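Local coordinates for protein DNA polymerase III subunit delta (Bacillus subtilis, PDB 3ZH9) that serves as the delta subunit of the bacterial clamp loader, probably acting as the wrench that opens the beta sliding clamp for loading onto primed DNA, at residues 32-35 / 36-39; 152-155 / 156-160. All coordinates share one frame; numbering follows the deposited sequence.

Overall arrangement
From the N terminus, helix 2-10 leads into strand 17-21, and helix 25-39 follows; contact 1 lies within the last two turns of that helix, in the domain built on the five-stranded parallel sheet. The chain then completes the sheet, ending with strand 139-142, before helix 148-160 opens a helical region and carries contact 2. Each contact joins consecutive turns of one helix, so neither closes a loop; they run in series and neither nest nor cross. The centres of contact 1 and contact 2 are about 21 Å apart and their nearest atoms about 6 Å, without touching. Helix 2-10 borders both: Leu-9 packs on 32-39, Phe-3 on 152-160, and Trp-6 on both.

Contact 1 of 2, residues 32-35 / 36-39; sequences VSRI and RQTV
Thr-38 reaches back one helical turn to Arg-34: its OG1 donates a hydrogen bond of 2.7 Å to Arg-34 O, meeting the carbonyl at a C=O...O angle of 155° and tilted from its plane. The hydroxyl gets there because OG1 stands beside the backbone N, opposite the carbonyl carbon (chi1 -53°). Thr-38 N adds a weak, bent bond to the same oxygen and another weak one to Ile-35 O, so two donors of one residue share Arg-34 O. Of the other amide bonds, Arg-36 N to Val-32 O and Gln-37 N to Ser-33 O, at 2.9 Å, are the straighter; Val-39 N to Ile-35 O is more bent. On the buried side, Ile-35 and Val-39 point the same way, CG2 of Ile-35 lying 4.2 Å from CG1 of Val-39. Obliquely across Val-32, the Arg-36 chain bends at chi3 and brings the guanidinium edge, at NH2, 3.7 Å from Val-32 CG1; its NE is buried without a partner in the model, and the side chain also touches Leu-77. Farther out, Leu-77 of strand 76-81 and Val-114 of strand 113-119 receive both Ile-35 and Val-39, seating the helix on the parallel sheet of the P-loop NTPase-like domain. Arg-34 turns its NE into a salt bridge with Glu-30 and meets Trp-6 in a cation-pi contact. Replacing Thr-38 with a valine would probably leave Arg-34 O with only the weak amide bond from that residue, slackening the hold on the last turn. The Thr-38 hydroxyl thus supplements its own weak amide bonds, while the helix's apolar side grips the sheet.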
ATOM      1  N   VAL A  32       9.359   8.783   5.321  1.00 40.34           N
ATOM      2  CA  VAL A  32      10.595   9.318   4.766  1.00 45.10           C
ATOM      3  C   VAL A  32      10.376  10.771   4.356  1.00 43.41           C
ATOM      4  O   VAL A  32      11.230  11.630   4.557  1.00 39.39           O
ATOM      5  CB  VAL A  32      11.051   8.491   3.544  1.00 51.20           C
ATOM      6  CG1 VAL A  32      12.009   9.292   2.672  1.00 51.95           C
ATOM      7  CG2 VAL A  32      11.683   7.188   3.997  1.00 53.33           C
ATOM      8  N   SER A  33       9.205  11.044   3.794  1.00 41.84           N
ATOM      9  CA  SER A  33       8.872  12.393   3.368  1.00 43.60           C
ATOM     10  C   SER A  33       8.751  13.347   4.563  1.00 42.79           C
ATOM     11  O   SER A  33       9.230  14.484   4.518  1.00 41.53           O
ATOM     12  CB  SER A  33       7.577  12.378   2.543  1.00 43.28           C
ATOM     13  OG  SER A  33       7.279  13.674   2.066  1.00 56.07           O
ATOM     14  N   ARG A  34       8.112  12.887   5.637  1.00 38.84           N
ATOM     15  CA  ARG A  34       7.989  13.721   6.831  1.00 39.44           C
ATOM     16  C   ARG A  34       9.354  13.956   7.468  1.00 41.01           C
ATOM     17  O   ARG A  34       9.602  15.010   8.058  1.00 44.09           O
ATOM     18  CB  ARG A  34       7.012  13.109   7.842  1.00 36.62           C
ATOM     19  CG  ARG A  34       5.534  13.338   7.481  1.00 35.16           C
ATOM     20  CD  ARG A  34       4.614  12.360   8.222  1.00 37.37           C
ATOM     21  NE  ARG A  34       3.232  12.469   7.762  1.00 43.95           N
ATOM     22  CZ  ARG A  34       2.240  13.027   8.453  1.00 45.80           C
ATOM     23  NH1 ARG A  34       2.461  13.533   9.664  1.00 38.10           N
ATOM     24  NH2 ARG A  34       1.017  13.067   7.936  1.00 41.49           N
ATOM     25  N   ILE A  35      10.248  12.985   7.356  1.00 37.64           N
ATOM     26  CA  ILE A  35      11.551  13.170   7.983  1.00 45.96           C
ATOM     27  C   ILE A  35      12.333  14.196   7.181  1.00 45.14           C
ATOM     28  O   ILE A  35      13.022  15.030   7.745  1.00 45.89           O
ATOM     29  CB  ILE A  35      12.353  11.872   8.096  1.00 42.84           C
ATOM     30  CG1 ILE A  35      11.747  10.961   9.169  1.00 34.65           C
ATOM     31  CG2 ILE A  35      13.816  12.186   8.434  1.00 35.24           C
ATOM     32  CD1 ILE A  35      12.271   9.516   9.118  1.00 25.93           C
ATOM     33  N   ARG A  36      12.193  14.127   5.859  1.00 48.06           N
ATOM     34  CA  ARG A  36      12.827  15.070   4.942  1.00 49.07           C
ATOM     35  C   ARG A  36      12.344  16.499   5.185  1.00 51.54           C
ATOM     36  O   ARG A  36      13.149  17.422   5.317  1.00 47.61           O
ATOM     37  CB  ARG A  36      12.537  14.655   3.501  1.00 49.17           C
ATOM     38  CG  ARG A  36      13.188  15.525   2.439  1.00 62.57           C
ATOM     39  CD  ARG A  36      12.690  15.115   1.058  1.00 80.42           C
ATOM     40  NE  ARG A  36      12.616  13.660   0.926  1.00 92.69           N
ATOM     41  CZ  ARG A  36      12.179  13.023  -0.157  1.00107.40           C
ATOM     42  NH1 ARG A  36      11.774  13.711  -1.217  1.00117.02           N
ATOM     43  NH2 ARG A  36      12.149  11.697  -0.179  1.00107.38           N
ATOM     44  N   GLN A  37      11.027  16.674   5.248  1.00 50.53           N
ATOM     45  CA  GLN A  37      10.424  17.972   5.551  1.00 47.14           C
ATOM     46  C   GLN A  37      10.924  18.504   6.884  1.00 53.75           C
ATOM     47  O   GLN A  37      10.971  19.712   7.108  1.00 53.17           O
ATOM     48  CB  GLN A  37       8.891  17.854   5.598  1.00 40.93           C
ATOM     49  CG  GLN A  37       8.259  17.708   4.228  1.00 63.47           C
ATOM     50  CD  GLN A  37       6.784  17.304   4.272  1.00 75.11           C
ATOM     51  OE1 GLN A  37       6.190  17.131   5.341  1.00 63.32           O
ATOM     52  NE2 GLN A  37       6.189  17.152   3.093  1.00 84.89           N
ATOM     53  N   THR A  38      11.277  17.594   7.785  1.00 50.93           N
ATOM     54  CA  THR A  38      11.791  18.002   9.087  1.00 43.88           C
ATOM     55  C   THR A  38      13.273  18.443   9.052  1.00 45.24           C
ATOM     56  O   THR A  38      13.632  19.435   9.678  1.00 42.73           O
ATOM     57  CB  THR A  38      11.593  16.897  10.156  1.00 46.89           C
ATOM     58  OG1 THR A  38      10.222  16.483  10.183  1.00 48.79           O
ATOM     59  CG2 THR A  38      11.961  17.416  11.521  1.00 42.01           C
ATOM     60  N   VAL A  39      14.135  17.723   8.337  1.00 46.10           N
ATOM     61  CA  VAL A  39      15.571  18.021   8.442  1.00 51.99           C
ATOM     62  C   VAL A  39      16.151  18.814   7.267  1.00 49.55           C
ATOM     63  O   VAL A  39      17.110  19.556   7.437  1.00 58.53           O
ATOM     64  CB  VAL A  39      16.434  16.744   8.689  1.00 52.47           C
ATOM     65  CG1 VAL A  39      15.684  15.744   9.526  1.00 52.25           C
ATOM     66  CG2 VAL A  39      16.830  16.111   7.389  1.00 64.20           C
TER

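Contact 2 of 2, residues 152-155 / 156-160; sequences TDFT and VNLAK
Phe-154 and Leu-158 form the apolar pair of this helical turn, their side chains running side by side in the same direction, with Phe-154 CE2 4.1 Å from Leu-158 CD2. The methyl approaches the ring obliquely. Both side chains leave with CG opposite the backbone N (chi1 165° in Phe-154, -177° in Leu-158), which sends them down the same flank one turn apart. Phe-3 of helix 2-10 meets the Phe-154 ring with the two planes about 35° apart and also touches Leu-158, which in turn reaches Trp-6 and Ile-189.

Backbone hydrogen bonds tie the four residues 152-155 to 156-159 in alpha-helical i to i+4 steps. Val-156 N lies 2.9 Å from Thr-152 O, and Asn-157 N is equally far from Asp-153 O; both donors sit nearly in line with the carbonyl bond. Leu-158 N approaches Phe-154 O at 2.8 Å through a more bent hydrogen bond, and Ala-159 N closes the series on Thr-155 O at 3.2 Å.

Helices 148-160, 168-177 and 182-195 pack into a small helical bundle, consistent with the lid domain that follows the nucleotide-binding-type core in AAA+ clamp-loader subunits. The Thr-155 side chain is buried between the other two helices, touching Leu-174 and Val-175 on one, Ile-185 and Ile-189 on the other. Val-156 packs on Ala-171 of helix 168-177, its CG2 methyl resting 3.5 Å from the carbonyl oxygen Thr-152 O.

Polar side chains fold back on the helix itself. Thr-155 OG1 bonds to Thr-151 O, which satisfies a hydroxyl within an apolar setting. The partly exposed Asn-157 folds ND2 back to 3.3 Å from Asp-153 O, at too poor an angle to bond, and touches Phe-3.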
ATOM      1  N   THR A 152      -9.236  -0.293  10.087  1.00 38.62           N
ATOM      2  CA  THR A 152     -10.143   0.592  10.813  1.00 38.52           C
ATOM      3  C   THR A 152      -9.452   1.369  11.949  1.00 38.98           C
ATOM      4  O   THR A 152      -9.604   2.583  12.061  1.00 41.26           O
ATOM      5  CB  THR A 152     -11.356  -0.181  11.358  1.00 41.67           C
ATOM      6  OG1 THR A 152     -12.073  -0.742  10.258  1.00 41.25           O
ATOM      7  CG2 THR A 152     -12.289   0.752  12.124  1.00 39.89           C
ATOM      8  N   ASP A 153      -8.694   0.683  12.792  1.00 39.49           N
ATOM      9  CA  ASP A 153      -7.956   1.377  13.858  1.00 44.10           C
ATOM     10  C   ASP A 153      -6.972   2.394  13.281  1.00 35.14           C
ATOM     11  O   ASP A 153      -6.842   3.508  13.779  1.00 39.54           O
ATOM     12  CB  ASP A 153      -7.212   0.389  14.776  1.00 54.50           C
ATOM     13  CG  ASP A 153      -8.148  -0.540  15.520  1.00 73.23           C
ATOM     14  OD1 ASP A 153      -9.377  -0.306  15.494  1.00 81.08           O
ATOM     15  OD2 ASP A 153      -7.652  -1.507  16.142  1.00 84.04           O
ATOM     16  N   PHE A 154      -6.262   2.009  12.232  1.00 34.40           N
ATOM     17  CA  PHE A 154      -5.373   2.950  11.574  1.00 35.03           C
ATOM     18  C   PHE A 154      -6.105   4.231  11.161  1.00 34.65           C
ATOM     19  O   PHE A 154      -5.601   5.332  11.360  1.00 36.49           O
ATOM     20  CB  PHE A 154      -4.730   2.304  10.359  1.00 30.46           C
ATOM     21  CG  PHE A 154      -4.084   3.283   9.432  1.00 37.81           C
ATOM     22  CD1 PHE A 154      -2.764   3.643   9.603  1.00 36.53           C
ATOM     23  CD2 PHE A 154      -4.800   3.837   8.376  1.00 39.31           C
ATOM     24  CE1 PHE A 154      -2.162   4.550   8.745  1.00 42.41           C
ATOM     25  CE2 PHE A 154      -4.208   4.738   7.515  1.00 35.63           C
ATOM     26  CZ  PHE A 154      -2.881   5.095   7.703  1.00 39.73           C
ATOM     27  N   THR A 155      -7.287   4.070  10.570  1.00 32.28           N
ATOM     28  CA  THR A 155      -8.121   5.199  10.134  1.00 28.23           C
ATOM     29  C   THR A 155      -8.553   6.075  11.314  1.00 33.43           C
ATOM     30  O   THR A 155      -8.491   7.299  11.256  1.00 31.20           O
ATOM     31  CB  THR A 155      -9.375   4.691   9.402  1.00 26.98           C
ATOM     32  OG1 THR A 155      -8.983   3.812   8.341  1.00 31.26           O
ATOM     33  CG2 THR A 155     -10.193   5.846   8.809  1.00 27.32           C
ATOM     34  N   VAL A 156      -8.984   5.433  12.394  1.00 33.06           N
ATOM     35  CA  VAL A 156      -9.381   6.158  13.585  1.00 34.63           C
ATOM     36  C   VAL A 156      -8.224   6.970  14.161  1.00 38.75           C
ATOM     37  O   VAL A 156      -8.387   8.143  14.524  1.00 40.80           O
ATOM     38  CB  VAL A 156      -9.963   5.198  14.642  1.00 34.80           C
ATOM     39  CG1 VAL A 156     -10.058   5.883  16.024  1.00 40.39           C
ATOM     40  CG2 VAL A 156     -11.334   4.693  14.186  1.00 28.37           C
ATOM     41  N   ASN A 157      -7.051   6.351  14.230  1.00 35.62           N
ATOM     42  CA  ASN A 157      -5.888   7.026  14.777  1.00 41.97           C
ATOM     43  C   ASN A 157      -5.401   8.104  13.835  1.00 40.43           C
ATOM     44  O   ASN A 157      -4.850   9.097  14.268  1.00 35.07           O
ATOM     45  CB  ASN A 157      -4.762   6.035  15.057  1.00 49.70           C
ATOM     46  CG  ASN A 157      -5.037   5.183  16.270  1.00 58.09           C
ATOM     47  OD1 ASN A 157      -5.576   5.666  17.269  1.00 57.37           O
ATOM     48  ND2 ASN A 157      -4.676   3.901  16.192  1.00 58.20           N
ATOM     49  N   LEU A 158      -5.597   7.896  12.540  1.00 39.97           N
ATOM     50  CA  LEU A 158      -5.149   8.870  11.562  1.00 40.46           C
ATOM     51  C   LEU A 158      -5.874  10.209  11.766  1.00 37.78           C
ATOM     52  O   LEU A 158      -5.244  11.262  11.755  1.00 35.23           O
ATOM     53  CB  LEU A 158      -5.355   8.347  10.140  1.00 37.77           C
ATOM     54  CG  LEU A 158      -4.843   9.298   9.066  1.00 37.80           C
ATOM     55  CD1 LEU A 158      -3.396   9.621   9.335  1.00 39.37           C
ATOM     56  CD2 LEU A 158      -5.023   8.712   7.659  1.00 34.33           C
ATOM     57  N   ALA A 159      -7.192  10.159  11.952  1.00 36.27           N
ATOM     58  CA  ALA A 159      -7.977  11.362  12.232  1.00 33.32           C
ATOM     59  C   ALA A 159      -7.404  12.162  13.406  1.00 37.24           C
ATOM     60  O   ALA A 159      -7.333  13.392  13.363  1.00 42.93           O
ATOM     61  CB  ALA A 159      -9.469  10.997  12.484  1.00 28.31           C
ATOM     62  N   LYS A 160      -6.985  11.468  14.458  1.00 44.56           N
ATOM     63  CA  LYS A 160      -6.399  12.139  15.616  1.00 43.81           C
ATOM     64  C   LYS A 160      -5.150  12.961  15.280  1.00 42.27           C
ATOM     65  O   LYS A 160      -4.888  13.980  15.916  1.00 40.42           O
ATOM     66  CB  LYS A 160      -6.078  11.134  16.721  1.00 52.65           C
ATOM     67  CG  LYS A 160      -7.293  10.514  17.402  1.00 55.15           C
ATOM     68  CD  LYS A 160      -6.821   9.517  18.454  1.00 67.60           C
ATOM     69  CE  LYS A 160      -7.967   8.769  19.094  1.00 76.04           C
ATOM     70  NZ  LYS A 160      -7.449   7.688  19.968  1.00 81.40           N
TER